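Local coordinates for protein aminopentol aminotransferase (Sphingopyxis macrogoltabida, PDB 6HBS) that transfers the amino group of aminopentol (HFB1) to pyruvate with pyridoxal 5'-phosphate as cofactor, a step in the degradation of fumonisin B1, at residues W151-T156 and S162-V167; F38-L43 and A50-Y55; E211-A216 and C242-L247; A323-Q328 and L336-P341; D180-H185 and D221-L226. One frame throughout, in Å; residues are numbered along the deposited sequence.

Interaction 1 (W151-T156 and S162-V167); sequences WNTPHT and SDRVHV
The guanidinium group of Arg164 lies against the backbone from Trp151 to Thr153, and its NH2 makes a nearly straight hydrogen bond to Thr153 O (2.9 Å, N-H...O 172°). The bond runs in the guanidinium plane and meets a lone pair of the carbonyl. Trp151 O sits over one face of the same group, 3.5 Å from Arg164 NE, and NH2 also bonds to Pro150 O. A bend at chi3 (63°) turns the otherwise stretched chain of Arg164 toward these carbonyls.

Around Trp151 the packing is tight and buried. Its CA makes a C-H...O contact with Asp163 O at 3.6 Å, and CE3 of the indole meets Val167 CG2 at 4.2 Å. The ring is buried against helix 118-133 and strand 137-141, with NE1 bonded to Ser123 OG. Toward solvent the contact thins: exposed Thr156 offers only CG2 to Arg164 NH1, and a water joins that NH1 to Thr153 O, 2.6 Å from each. Thr153 OG1 turns to Phe283 O of the second subunit.

The side chain of Asn152 lies about 7 Å from the bound pyridoxal 5'-phosphate. A leucine in place of Arg164 would probably leave Thr153 O and Pro150 O without their charged donor and let this loop shift. The positive charge is thus met here by backbone carbonyls, which suggests that it fixes the path of the loop itself.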
# COMPACT_ATOMS: atom_id res chain seq x y z
N TRP A 151 -2.06 15.29 -1.40
CA TRP A 151 -2.08 16.35 -0.36
C TRP A 151 -0.68 16.69 0.16
O TRP A 151 -0.52 17.74 0.78
CB TRP A 151 -3.01 16.04 0.83
CG TRP A 151 -2.63 14.93 1.76
CD1 TRP A 151 -2.88 13.60 1.58
CD2 TRP A 151 -1.97 15.04 3.04
NE1 TRP A 151 -2.42 12.88 2.65
CE2 TRP A 151 -1.87 13.73 3.57
CE3 TRP A 151 -1.48 16.11 3.81
CZ2 TRP A 151 -1.29 13.46 4.81
CZ3 TRP A 151 -0.93 15.84 5.05
CH2 TRP A 151 -0.81 14.53 5.54
N ASN A 152 0.31 15.80 -0.02
CA ASN A 152 1.57 16.01 0.70
C ASN A 152 2.82 15.70 -0.14
O ASN A 152 3.91 15.93 0.34
CB ASN A 152 1.61 15.23 2.03
CG ASN A 152 1.45 13.72 1.86
OD1 ASN A 152 1.44 13.22 0.73
ND2 ASN A 152 1.28 13.01 2.97
N THR A 153 2.69 15.21 -1.38
CA THR A 153 3.88 14.83 -2.17
C THR A 153 4.77 16.08 -2.36
O THR A 153 4.27 17.19 -2.62
CB THR A 153 3.49 14.17 -3.50
OG1 THR A 153 4.67 13.79 -4.21
CG2 THR A 153 2.68 15.07 -4.41
N PRO A 154 6.11 15.92 -2.21
CA PRO A 154 7.04 17.06 -2.26
C PRO A 154 7.30 17.64 -3.66
O PRO A 154 7.85 18.73 -3.76
CB PRO A 154 8.37 16.48 -1.74
CG PRO A 154 8.29 14.99 -2.09
CD PRO A 154 6.82 14.64 -1.94
N HIS A 155 6.95 16.89 -4.72
CA HIS A 155 7.05 17.38 -6.07
C HIS A 155 5.67 17.36 -6.70
O HIS A 155 5.01 16.34 -6.69
CB HIS A 155 8.05 16.58 -6.91
CG HIS A 155 8.03 17.04 -8.34
ND1 HIS A 155 8.61 18.25 -8.74
CD2 HIS A 155 7.43 16.52 -9.44
CE1 HIS A 155 8.40 18.42 -10.04
NE2 HIS A 155 7.68 17.37 -10.49
N THR A 156 5.28 18.48 -7.31
CA THR A 156 3.89 18.77 -7.54
C THR A 156 3.50 18.69 -9.03
O THR A 156 2.47 19.20 -9.40
CB THR A 156 3.53 20.09 -6.84
OG1 THR A 156 4.31 21.12 -7.44
CG2 THR A 156 3.77 20.04 -5.35
N SER A 162 -6.14 22.55 -5.43
CA SER A 162 -7.29 22.07 -4.69
C SER A 162 -6.94 20.81 -3.88
O SER A 162 -7.59 20.52 -2.87
CB SER A 162 -8.48 21.84 -5.61
OG SER A 162 -8.21 20.83 -6.60
N ASP A 163 -5.90 20.08 -4.28
CA ASP A 163 -5.50 18.84 -3.54
C ASP A 163 -4.99 19.16 -2.12
O ASP A 163 -4.96 18.27 -1.28
CB ASP A 163 -4.43 18.08 -4.33
CG ASP A 163 -4.92 17.45 -5.62
OD1 ASP A 163 -6.11 17.08 -5.68
OD2 ASP A 163 -4.11 17.35 -6.59
N ARG A 164 -4.51 20.40 -1.88
CA ARG A 164 -3.91 20.75 -0.60
C ARG A 164 -4.30 22.17 -0.15
O ARG A 164 -3.58 22.81 0.64
CB ARG A 164 -2.38 20.62 -0.69
CG ARG A 164 -1.78 21.30 -1.90
CD ARG A 164 -0.33 20.95 -2.02
NE ARG A 164 -0.03 19.54 -2.24
CZ ARG A 164 1.21 19.10 -2.32
NH1 ARG A 164 2.19 19.98 -2.17
NH2 ARG A 164 1.49 17.83 -2.58
N VAL A 165 -5.48 22.64 -0.56
CA VAL A 165 -5.92 24.00 -0.26
C VAL A 165 -6.17 24.14 1.25
O VAL A 165 -6.06 25.23 1.78
CB VAL A 165 -7.16 24.41 -1.10
CG1 VAL A 165 -8.39 23.56 -0.81
CG2 VAL A 165 -7.49 25.90 -0.93
N HIS A 166 -6.49 23.04 1.95
CA HIS A 166 -6.77 23.08 3.38
C HIS A 166 -5.64 22.40 4.17
O HIS A 166 -5.88 21.87 5.22
CB HIS A 166 -8.15 22.48 3.69
CG HIS A 166 -9.26 23.38 3.22
ND1 HIS A 166 -9.40 24.67 3.72
CD2 HIS A 166 -10.20 23.22 2.27
CE1 HIS A 166 -10.43 25.25 3.11
NE2 HIS A 166 -10.92 24.39 2.20
N VAL A 167 -4.42 22.47 3.66
CA VAL A 167 -3.20 22.17 4.40
C VAL A 167 -2.47 23.51 4.58
O VAL A 167 -2.30 24.21 3.60
CB VAL A 167 -2.29 21.18 3.65
CG1 VAL A 167 -1.04 20.83 4.47
CG2 VAL A 167 -3.08 19.94 3.24
O HOH W 1 4.75 19.70 -2.49

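Interaction 2 (F38-L43 and A50-Y55); sequences FFRRAL and ADEQPY
Ala50 N donates to Phe38 O (3.1 Å, N-H...O 135°) at the end of strand 46-49, in the antiparallel meander 39-43, 46-49, 54-57 of a small mixed sheet, beside a classic beta bulge in which Arg40 and Arg41 both face Trp48. Ala50 itself is buried, its side chain packed on Gln7 and Leu10 of helix 5-17 and on Glu93 of the second subunit.

Two residues on, Glu52 has left-handed backbone angles, and a bend at chi2 (67°) presents its carboxylate to both arginines. Arg40 grips it side-on, NE to Glu52 OE1 at 2.7 Å and NH2 to Glu52 OE2 at 3.0 Å, one nitrogen to each oxygen. Arg41 also comes side-on but spends both nitrogens on Glu52 OE2, with Arg41 NE at 2.7 Å and Arg41 NH2 at 2.8 Å. Three N-H groups therefore converge on Glu52 OE2, while Arg41 adds a cation-pi contact with Trp48. A glutamine here would probably leave the two guanidinium charges without their common counter-ion and hold Arg40 and Arg41 together less firmly.

Further along, Pro54 rests on Trp48, and the side chain of Tyr55 touches Tyr371 while its OH is hydrogen-bonded to Asp49 OD2.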
# COMPACT_ATOMS: atom_id res chain seq x y z
N PHE A 38 20.15 -1.74 -8.90
CA PHE A 38 19.55 -3.05 -8.76
C PHE A 38 20.42 -3.98 -7.92
O PHE A 38 21.61 -4.06 -8.15
CB PHE A 38 19.32 -3.63 -10.16
CG PHE A 38 18.28 -2.87 -10.93
CD1 PHE A 38 16.95 -2.96 -10.56
CD2 PHE A 38 18.64 -2.01 -11.94
CE1 PHE A 38 15.98 -2.25 -11.24
CE2 PHE A 38 17.68 -1.28 -12.62
CZ PHE A 38 16.35 -1.42 -12.27
N PHE A 39 19.79 -4.74 -7.02
CA PHE A 39 20.46 -5.63 -6.07
C PHE A 39 20.07 -7.09 -6.29
O PHE A 39 19.10 -7.39 -7.01
CB PHE A 39 20.18 -5.18 -4.64
CG PHE A 39 20.73 -3.81 -4.38
CD1 PHE A 39 20.03 -2.68 -4.79
CD2 PHE A 39 21.97 -3.65 -3.78
CE1 PHE A 39 20.57 -1.41 -4.57
CE2 PHE A 39 22.51 -2.39 -3.57
CZ PHE A 39 21.80 -1.28 -3.96
N ARG A 40 20.85 -8.01 -5.71
CA ARG A 40 20.60 -9.45 -5.89
C ARG A 40 20.16 -10.09 -4.57
O ARG A 40 19.29 -10.99 -4.55
CB ARG A 40 21.80 -10.16 -6.52
CG ARG A 40 21.40 -11.48 -7.17
CD ARG A 40 22.56 -12.29 -7.75
NE ARG A 40 23.28 -12.96 -6.67
CZ ARG A 40 22.93 -14.11 -6.12
NH1 ARG A 40 21.85 -14.75 -6.54
NH2 ARG A 40 23.67 -14.63 -5.15
N ARG A 41 20.78 -9.72 -3.46
CA ARG A 41 20.48 -10.40 -2.22
C ARG A 41 20.90 -9.53 -1.03
O ARG A 41 21.59 -8.52 -1.20
CB ARG A 41 21.13 -11.79 -2.14
CG ARG A 41 22.65 -11.79 -2.26
CD ARG A 41 23.24 -13.15 -2.02
NE ARG A 41 24.66 -13.09 -2.35
CZ ARG A 41 25.67 -13.37 -1.52
NH1 ARG A 41 25.42 -13.66 -0.25
NH2 ARG A 41 26.91 -13.42 -1.97
N ALA A 42 20.43 -9.92 0.15
CA ALA A 42 20.68 -9.19 1.37
C ALA A 42 20.71 -10.16 2.53
O ALA A 42 20.01 -11.18 2.51
CB ALA A 42 19.62 -8.11 1.58
N LEU A 43 21.49 -9.80 3.58
CA LEU A 43 21.60 -10.59 4.78
C LEU A 43 22.27 -9.77 5.89
O LEU A 43 23.34 -9.16 5.68
CB LEU A 43 22.43 -11.85 4.48
CG LEU A 43 22.60 -12.81 5.66
CD1 LEU A 43 21.27 -13.46 6.00
CD2 LEU A 43 23.67 -13.88 5.38
N ALA A 50 23.76 -6.30 -8.23
CA ALA A 50 23.53 -7.31 -9.29
C ALA A 50 24.85 -8.01 -9.66
O ALA A 50 24.81 -9.12 -10.15
CB ALA A 50 22.94 -6.66 -10.51
N ASP A 51 25.99 -7.33 -9.49
CA ASP A 51 27.34 -7.84 -9.87
C ASP A 51 28.04 -8.48 -8.67
O ASP A 51 29.25 -8.70 -8.73
CB ASP A 51 28.17 -6.74 -10.53
CG ASP A 51 27.68 -6.40 -11.92
OD1 ASP A 51 27.91 -7.21 -12.84
OD2 ASP A 51 27.04 -5.33 -12.09
N GLU A 52 27.29 -8.76 -7.60
CA GLU A 52 27.70 -9.51 -6.42
C GLU A 52 28.74 -8.76 -5.58
O GLU A 52 29.46 -9.38 -4.80
CB GLU A 52 28.22 -10.89 -6.82
CG GLU A 52 27.93 -11.95 -5.77
CD GLU A 52 26.46 -12.28 -5.60
OE1 GLU A 52 25.65 -11.80 -6.40
OE2 GLU A 52 26.13 -13.01 -4.66
N GLN A 53 28.79 -7.43 -5.68
CA GLN A 53 29.61 -6.61 -4.78
C GLN A 53 28.83 -6.41 -3.49
O GLN A 53 27.68 -5.93 -3.52
CB GLN A 53 29.98 -5.25 -5.39
CG GLN A 53 30.56 -5.30 -6.80
CD GLN A 53 31.91 -5.97 -6.97
OE1 GLN A 53 32.48 -6.58 -6.06
NE2 GLN A 53 32.45 -5.86 -8.18
N PRO A 54 29.44 -6.72 -2.32
CA PRO A 54 28.80 -6.52 -1.03
C PRO A 54 28.99 -5.09 -0.50
O PRO A 54 30.01 -4.45 -0.77
CB PRO A 54 29.51 -7.54 -0.12
CG PRO A 54 30.91 -7.59 -0.68
CD PRO A 54 30.75 -7.39 -2.17
N TYR A 55 28.00 -4.60 0.25
CA TYR A 55 28.08 -3.33 0.93
C TYR A 55 27.49 -3.49 2.33
O TYR A 55 26.38 -4.04 2.49
CB TYR A 55 27.31 -2.20 0.23
CG TYR A 55 27.61 -2.05 -1.24
CD1 TYR A 55 26.90 -2.78 -2.17
CD2 TYR A 55 28.62 -1.22 -1.69
CE1 TYR A 55 27.18 -2.67 -3.52
CE2 TYR A 55 28.94 -1.13 -3.03
CZ TYR A 55 28.19 -1.82 -3.95
OH TYR A 55 28.42 -1.74 -5.29

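Interaction 3 (E211-A216 and C242-L247); sequences EFARTA and CSWTHL
A water is held between the segments by Arg214 NE, which donates to it at 2.9 Å, and by Leu247 O, which accepts from it at 2.8 Å. The long arm of Arg214 is stretched, so that its head reaches back to this carbonyl from a residue whose side chain starts out away from 242-247.

Apart from this water bridge the contact is apolar and buried. Ala213 CB stands over the six-membered ring of Trp244 in a CH-pi contact, 3.8 Å from the ring centroid and 11° off its normal. Leu247 CD1 lies over the same face, nearer the rim, and touches Ala213 CB at 3.8 Å, so the two methyls sit side by side on one face of the indole. Phe212 CE2 approaches the edge of the indole, 4.2 Å from Trp244 CZ2.

These residues belong to the large domain of a fold type I aminotransferase, where helix 210-223 covers the seven-stranded sheet and leads into strand 226-230; the loop after that strand, with a type I turn from Cys242 to Thr245, comes back over the helix. Val229 of the strand packs on Trp244, whose NE1 is bonded to Pro196 O. On the helix, Glu211 O accepts from both Thr215 N and Thr215 OG1, reached from opposite faces of the carbonyl plane.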
# COMPACT_ATOMS: atom_id res chain seq x y z
N GLU A 211 9.94 22.92 23.95
CA GLU A 211 8.95 23.98 23.98
C GLU A 211 8.05 23.81 22.75
O GLU A 211 6.85 24.10 22.84
CB GLU A 211 9.57 25.38 24.08
CG GLU A 211 8.95 26.21 25.20
CD GLU A 211 8.78 25.46 26.52
OE1 GLU A 211 7.62 25.25 26.93
OE2 GLU A 211 9.79 25.04 27.12
N PHE A 212 8.62 23.34 21.64
CA PHE A 212 7.85 23.15 20.41
C PHE A 212 6.78 22.06 20.65
O PHE A 212 5.63 22.25 20.35
CB PHE A 212 8.79 22.88 19.23
CG PHE A 212 8.08 22.31 18.03
CD1 PHE A 212 7.20 23.08 17.29
CD2 PHE A 212 8.25 20.97 17.68
CE1 PHE A 212 6.54 22.56 16.19
CE2 PHE A 212 7.59 20.45 16.57
CZ PHE A 212 6.72 21.23 15.84
N ALA A 213 7.20 20.94 21.24
CA ALA A 213 6.34 19.77 21.46
C ALA A 213 5.23 20.09 22.46
O ALA A 213 4.09 19.73 22.24
CB ALA A 213 7.19 18.58 21.89
N ARG A 214 5.56 20.81 23.55
CA ARG A 214 4.58 21.23 24.52
C ARG A 214 3.55 22.16 23.87
O ARG A 214 2.38 22.02 24.06
CB ARG A 214 5.24 21.93 25.70
CG ARG A 214 5.89 20.95 26.66
CD ARG A 214 6.87 21.65 27.59
NE ARG A 214 7.42 20.66 28.50
CZ ARG A 214 8.36 20.90 29.41
NH1 ARG A 214 9.10 22.00 29.35
NH2 ARG A 214 8.57 20.02 30.38
N THR A 215 4.01 23.12 23.08
CA THR A 215 3.09 24.01 22.44
C THR A 215 2.15 23.22 21.49
O THR A 215 0.97 23.51 21.42
CB THR A 215 3.82 25.11 21.68
OG1 THR A 215 4.64 25.79 22.63
CG2 THR A 215 2.85 26.05 20.99
N ALA A 216 2.67 22.23 20.76
CA ALA A 216 1.80 21.44 19.90
C ALA A 216 0.70 20.81 20.76
O ALA A 216 -0.50 20.85 20.40
CB ALA A 216 2.62 20.41 19.14
N CYS A 242 6.12 5.57 21.13
CA CYS A 242 6.13 6.74 20.31
C CYS A 242 7.40 7.54 20.63
O CYS A 242 7.79 7.64 21.79
CB CYS A 242 4.89 7.57 20.58
SG CYS A 242 4.78 9.10 19.60
N SER A 243 8.04 8.08 19.59
CA SER A 243 9.32 8.72 19.71
C SER A 243 9.27 10.00 20.56
O SER A 243 10.33 10.53 20.83
CB SER A 243 9.86 9.03 18.35
OG SER A 243 10.01 7.84 17.57
N TRP A 244 8.08 10.53 20.90
CA TRP A 244 7.97 11.68 21.83
C TRP A 244 7.81 11.25 23.29
O TRP A 244 7.57 12.11 24.14
CB TRP A 244 6.86 12.65 21.40
CG TRP A 244 7.37 13.65 20.40
CD1 TRP A 244 8.61 13.68 19.81
CD2 TRP A 244 6.68 14.81 19.93
NE1 TRP A 244 8.72 14.77 18.99
CE2 TRP A 244 7.55 15.48 19.03
CE3 TRP A 244 5.41 15.34 20.16
CZ2 TRP A 244 7.18 16.65 18.37
CZ3 TRP A 244 5.05 16.49 19.50
CH2 TRP A 244 5.92 17.12 18.61
N THR A 245 7.95 9.96 23.59
CA THR A 245 7.80 9.48 24.96
C THR A 245 8.76 10.19 25.92
O THR A 245 8.34 10.61 26.97
CB THR A 245 8.08 7.98 25.10
OG1 THR A 245 7.28 7.27 24.16
CG2 THR A 245 7.76 7.49 26.50
N HIS A 246 10.04 10.32 25.53
CA HIS A 246 11.09 10.94 26.37
C HIS A 246 10.90 12.46 26.56
O HIS A 246 11.55 13.04 27.40
CB HIS A 246 12.49 10.59 25.82
CG HIS A 246 12.93 9.17 26.06
ND1 HIS A 246 13.35 8.33 25.03
CD2 HIS A 246 13.04 8.45 27.20
CE1 HIS A 246 13.69 7.16 25.53
NE2 HIS A 246 13.51 7.21 26.86
N LEU A 247 10.00 13.10 25.80
CA LEU A 247 9.59 14.51 26.02
C LEU A 247 8.38 14.61 26.96
O LEU A 247 7.94 15.71 27.25
CB LEU A 247 9.26 15.19 24.68
CG LEU A 247 10.42 15.30 23.68
CD1 LEU A 247 10.02 16.17 22.50
CD2 LEU A 247 11.67 15.86 24.34
O HOH W 2 6.76 17.86 28.64

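Interaction 4 (A323-Q328 and L336-P341); sequences AGLEAQ and LKQTGP
Leu325 meets Leu336 and Gln338 where the chain doubles back from helix 310-332 into strand 336-339, an antiparallel helix-strand pair whose local axes lie 9.7 Å apart and run at 166° to each other. The strand pairs with 346-349 in a two-stranded hairpin.

The apolar share belongs to the leucines. Leu336 CD1 touches Leu325 CB at 3.9 Å and lies 3.8 Å from Leu325 O, thus resting on the outer surface of the helix backbone as well as on its side chain. Ile347 of the partner strand and Thr396 of helix 386-405 also pack on Leu325, while Phe349 and Phe400 do so on Leu336.

The second kind of contact is made by an amide set against aliphatic carbon. Gln338, its chain extended beyond CG (chi2 -169°), crosses Leu325 at about a right angle and brings its amide atoms up to it: NE2 stands 3.7 Å from Leu325 CB, and Glu326 CB is 4.1 Å from that same nitrogen.

Polar needs are met along the helix. Glu326 OE1 bonds to Gln330 NE2, one turn on, and Gln338 NE2 donates to Arg322 O, tying the strand to the preceding turn, while Gln338 OE1 lies 3.7 Å from the methyl Leu325 CD1.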
# COMPACT_ATOMS: atom_id res chain seq x y z
N ALA A 323 31.60 8.73 16.57
CA ALA A 323 32.91 9.00 17.22
C ALA A 323 34.06 8.78 16.23
O ALA A 323 34.96 9.63 16.11
CB ALA A 323 33.09 8.13 18.43
N GLY A 324 34.02 7.64 15.52
CA GLY A 324 35.03 7.33 14.55
C GLY A 324 35.15 8.39 13.46
O GLY A 324 36.28 8.77 13.05
N LEU A 325 33.99 8.83 12.93
CA LEU A 325 33.97 9.78 11.82
C LEU A 325 34.43 11.16 12.29
O LEU A 325 35.09 11.87 11.56
CB LEU A 325 32.58 9.85 11.18
CG LEU A 325 32.18 8.63 10.34
CD1 LEU A 325 30.74 8.76 9.81
CD2 LEU A 325 33.13 8.44 9.18
N GLU A 326 34.12 11.51 13.54
CA GLU A 326 34.56 12.77 14.11
C GLU A 326 36.10 12.77 14.11
O GLU A 326 36.75 13.73 13.59
CB GLU A 326 33.93 12.93 15.49
CG GLU A 326 34.52 14.05 16.33
CD GLU A 326 34.33 15.43 15.74
OE1 GLU A 326 35.27 16.29 15.86
OE2 GLU A 326 33.28 15.63 15.10
N ALA A 327 36.67 11.69 14.62
CA ALA A 327 38.16 11.59 14.77
C ALA A 327 38.80 11.63 13.37
O ALA A 327 39.73 12.41 13.12
CB ALA A 327 38.56 10.36 15.55
N GLN A 328 38.24 10.89 12.42
CA GLN A 328 38.82 10.86 11.06
C GLN A 328 38.73 12.22 10.37
O GLN A 328 39.65 12.58 9.66
CB GLN A 328 38.12 9.83 10.18
CG GLN A 328 38.50 8.41 10.50
CD GLN A 328 37.74 7.41 9.65
OE1 GLN A 328 36.94 7.77 8.78
NE2 GLN A 328 38.06 6.16 9.88
N LEU A 336 32.88 17.70 9.30
CA LEU A 336 31.54 17.09 9.08
C LEU A 336 30.47 17.83 9.87
O LEU A 336 30.75 18.43 10.87
CB LEU A 336 31.56 15.65 9.58
CG LEU A 336 32.44 14.68 8.81
CD1 LEU A 336 32.34 13.29 9.41
CD2 LEU A 336 32.06 14.68 7.34
N LYS A 337 29.21 17.69 9.43
CA LYS A 337 28.04 17.95 10.26
C LYS A 337 27.28 16.61 10.39
O LYS A 337 26.60 16.19 9.46
CB LYS A 337 27.14 19.01 9.61
CG LYS A 337 27.78 20.37 9.38
CD LYS A 337 26.85 21.40 8.73
CE LYS A 337 26.47 21.07 7.29
NZ LYS A 337 25.32 21.88 6.80
N GLN A 338 27.48 15.94 11.52
CA GLN A 338 26.76 14.71 11.82
C GLN A 338 25.61 15.09 12.73
O GLN A 338 25.85 15.48 13.84
CB GLN A 338 27.67 13.70 12.52
CG GLN A 338 28.93 13.39 11.73
CD GLN A 338 29.63 12.20 12.33
OE1 GLN A 338 29.18 11.06 12.21
NE2 GLN A 338 30.72 12.48 13.05
N THR A 339 24.37 15.01 12.22
CA THR A 339 23.22 15.58 12.90
C THR A 339 22.12 14.52 13.06
O THR A 339 22.09 13.51 12.37
CB THR A 339 22.70 16.81 12.15
OG1 THR A 339 22.32 16.48 10.81
CG2 THR A 339 23.74 17.91 12.13
N GLY A 340 21.22 14.83 13.99
CA GLY A 340 20.21 13.93 14.47
C GLY A 340 20.81 12.80 15.29
O GLY A 340 22.01 12.72 15.52
N PRO A 341 19.97 11.85 15.73
CA PRO A 341 20.43 10.74 16.55
C PRO A 341 21.50 9.94 15.79
O PRO A 341 21.37 9.74 14.58
CB PRO A 341 19.17 9.89 16.77
CG PRO A 341 18.03 10.78 16.35
CD PRO A 341 18.58 11.69 15.28

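Interaction 5 (D180-H185 and D221-L226); sequences DAFKAH and DETGAL
Phe182 reaches from helix 175-184 to the end of helix 210-223, where the ring atom CE2 touches both Thr223 and Ala225. The apolar contacts come first: Ala225 CB lies at the edge of the phenyl ring, near its plane, 4.1 Å from Phe182 CE2, and Thr223 CG2 stands 4.0 Å from Phe182 CD2. With chi1 at -93°, away from the usual staggered positions, the ring is directed at this corner.

A second kind of contact sets a polar atom against aromatic carbon. Thr223 OG1 is 3.5 Å from Phe182 CE2, approaching obliquely. That hydroxyl is engaged in its own chain: it bonds to Cys219 O a turn back and accepts from Ala225 N (3.3 Å, N-H...O 163°), which makes an ST turn. The turn spans Gly224, whose positive phi (86°) ends the helix and would jam a side chain against the carbonyl of Thr223, so glycine fits there.

Cys219 and Cys220 of helix 210-223 also touch the side chain of Phe182. Strands of the large sheet meet it too, through Ile189 and Val192 of 189-194 and Leu139 of 137-141, so that Phe182 fills the corner where two helices meet the sheet just before strand 226-230 begins.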
# COMPACT_ATOMS: atom_id res chain seq x y z
N ASP A 180 1.02 30.70 15.88
CA ASP A 180 0.48 31.58 14.89
C ASP A 180 -0.35 30.80 13.87
O ASP A 180 -1.38 31.31 13.43
CB ASP A 180 1.56 32.36 14.14
CG ASP A 180 2.20 33.45 15.00
OD1 ASP A 180 1.62 33.83 16.02
OD2 ASP A 180 3.29 33.89 14.63
N ALA A 181 0.11 29.62 13.46
CA ALA A 181 -0.61 28.85 12.48
C ALA A 181 -2.01 28.51 12.99
O ALA A 181 -2.98 28.47 12.18
CB ALA A 181 0.18 27.59 12.14
N PHE A 182 -2.12 28.23 14.29
CA PHE A 182 -3.42 27.94 14.90
C PHE A 182 -4.34 29.17 14.77
O PHE A 182 -5.57 29.04 14.56
CB PHE A 182 -3.29 27.54 16.37
CG PHE A 182 -3.18 26.06 16.61
CD1 PHE A 182 -1.95 25.43 16.59
CD2 PHE A 182 -4.32 25.29 16.81
CE1 PHE A 182 -1.86 24.06 16.78
CE2 PHE A 182 -4.23 23.92 17.00
CZ PHE A 182 -3.00 23.31 16.99
N LYS A 183 -3.76 30.37 14.92
CA LYS A 183 -4.59 31.59 14.98
C LYS A 183 -4.89 32.10 13.57
O LYS A 183 -5.92 32.75 13.37
CB LYS A 183 -3.95 32.66 15.87
CG LYS A 183 -4.03 32.34 17.35
CD LYS A 183 -3.05 33.13 18.18
CE LYS A 183 -2.81 32.49 19.54
NZ LYS A 183 -4.09 32.19 20.21
N ALA A 184 -4.03 31.80 12.60
CA ALA A 184 -4.24 32.19 11.23
C ALA A 184 -5.46 31.48 10.62
O ALA A 184 -6.05 32.01 9.73
CB ALA A 184 -2.99 31.92 10.44
N HIS A 185 -5.80 30.29 11.13
CA HIS A 185 -6.97 29.53 10.76
C HIS A 185 -7.81 29.28 12.02
O HIS A 185 -8.22 28.14 12.32
CB HIS A 185 -6.51 28.22 10.09
CG HIS A 185 -5.97 28.43 8.71
ND1 HIS A 185 -4.62 28.64 8.46
CD2 HIS A 185 -6.59 28.51 7.52
CE1 HIS A 185 -4.45 28.84 7.18
NE2 HIS A 185 -5.64 28.78 6.59
N ASP A 221 -4.82 20.57 22.75
CA ASP A 221 -5.68 20.46 23.92
C ASP A 221 -6.71 21.60 23.94
O ASP A 221 -7.91 21.35 24.12
CB ASP A 221 -4.88 20.44 25.23
CG ASP A 221 -4.19 19.12 25.51
OD1 ASP A 221 -4.49 18.13 24.82
OD2 ASP A 221 -3.32 19.08 26.38
N GLU A 222 -6.26 22.84 23.78
CA GLU A 222 -7.18 23.97 23.96
C GLU A 222 -8.21 24.03 22.82
O GLU A 222 -9.30 24.52 23.01
CB GLU A 222 -6.40 25.28 24.11
CG GLU A 222 -5.78 25.43 25.50
CD GLU A 222 -4.70 26.51 25.66
OE1 GLU A 222 -4.45 27.25 24.67
OE2 GLU A 222 -4.09 26.59 26.76
N THR A 223 -7.89 23.52 21.62
CA THR A 223 -8.80 23.69 20.47
C THR A 223 -9.62 22.43 20.14
O THR A 223 -10.54 22.52 19.34
CB THR A 223 -8.06 24.10 19.20
OG1 THR A 223 -7.11 23.08 18.88
CG2 THR A 223 -7.38 25.44 19.35
N GLY A 224 -9.24 21.27 20.67
CA GLY A 224 -9.87 19.99 20.23
C GLY A 224 -9.21 19.37 18.99
O GLY A 224 -9.58 18.27 18.60
N ALA A 225 -8.24 20.05 18.37
CA ALA A 225 -7.50 19.50 17.22
C ALA A 225 -6.72 18.27 17.68
O ALA A 225 -6.31 18.21 18.83
CB ALA A 225 -6.55 20.51 16.67
N LEU A 226 -6.52 17.30 16.78
CA LEU A 226 -5.74 16.09 17.13
C LEU A 226 -4.26 16.32 16.85
O LEU A 226 -3.90 16.75 15.75
CB LEU A 226 -6.24 14.90 16.30
CG LEU A 226 -7.70 14.52 16.49
CD1 LEU A 226 -7.99 13.20 15.78
CD2 LEU A 226 -8.06 14.41 17.95

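How the interactions relate
Interactions 3 and 5 are the buried ones and share helix 210-223, which they engage at different points: one packs it on a loop, the other on helix 175-184. Their chemistry is mainly aromatic and aliphatic, in keeping with their place beside the large sheet. Interactions 1 and 2 are partly buried, touch the second subunit and rely on arginine, though the first spends its charge on backbone carbonyls of a loop near the cofactor, the second on a carboxylate; the centres of the two contacts are about 37 Å apart. Interaction 4 is also partly buried but has no neighbour from the other chain; it joins a helix and a hairpin strand by leucine and amide contacts.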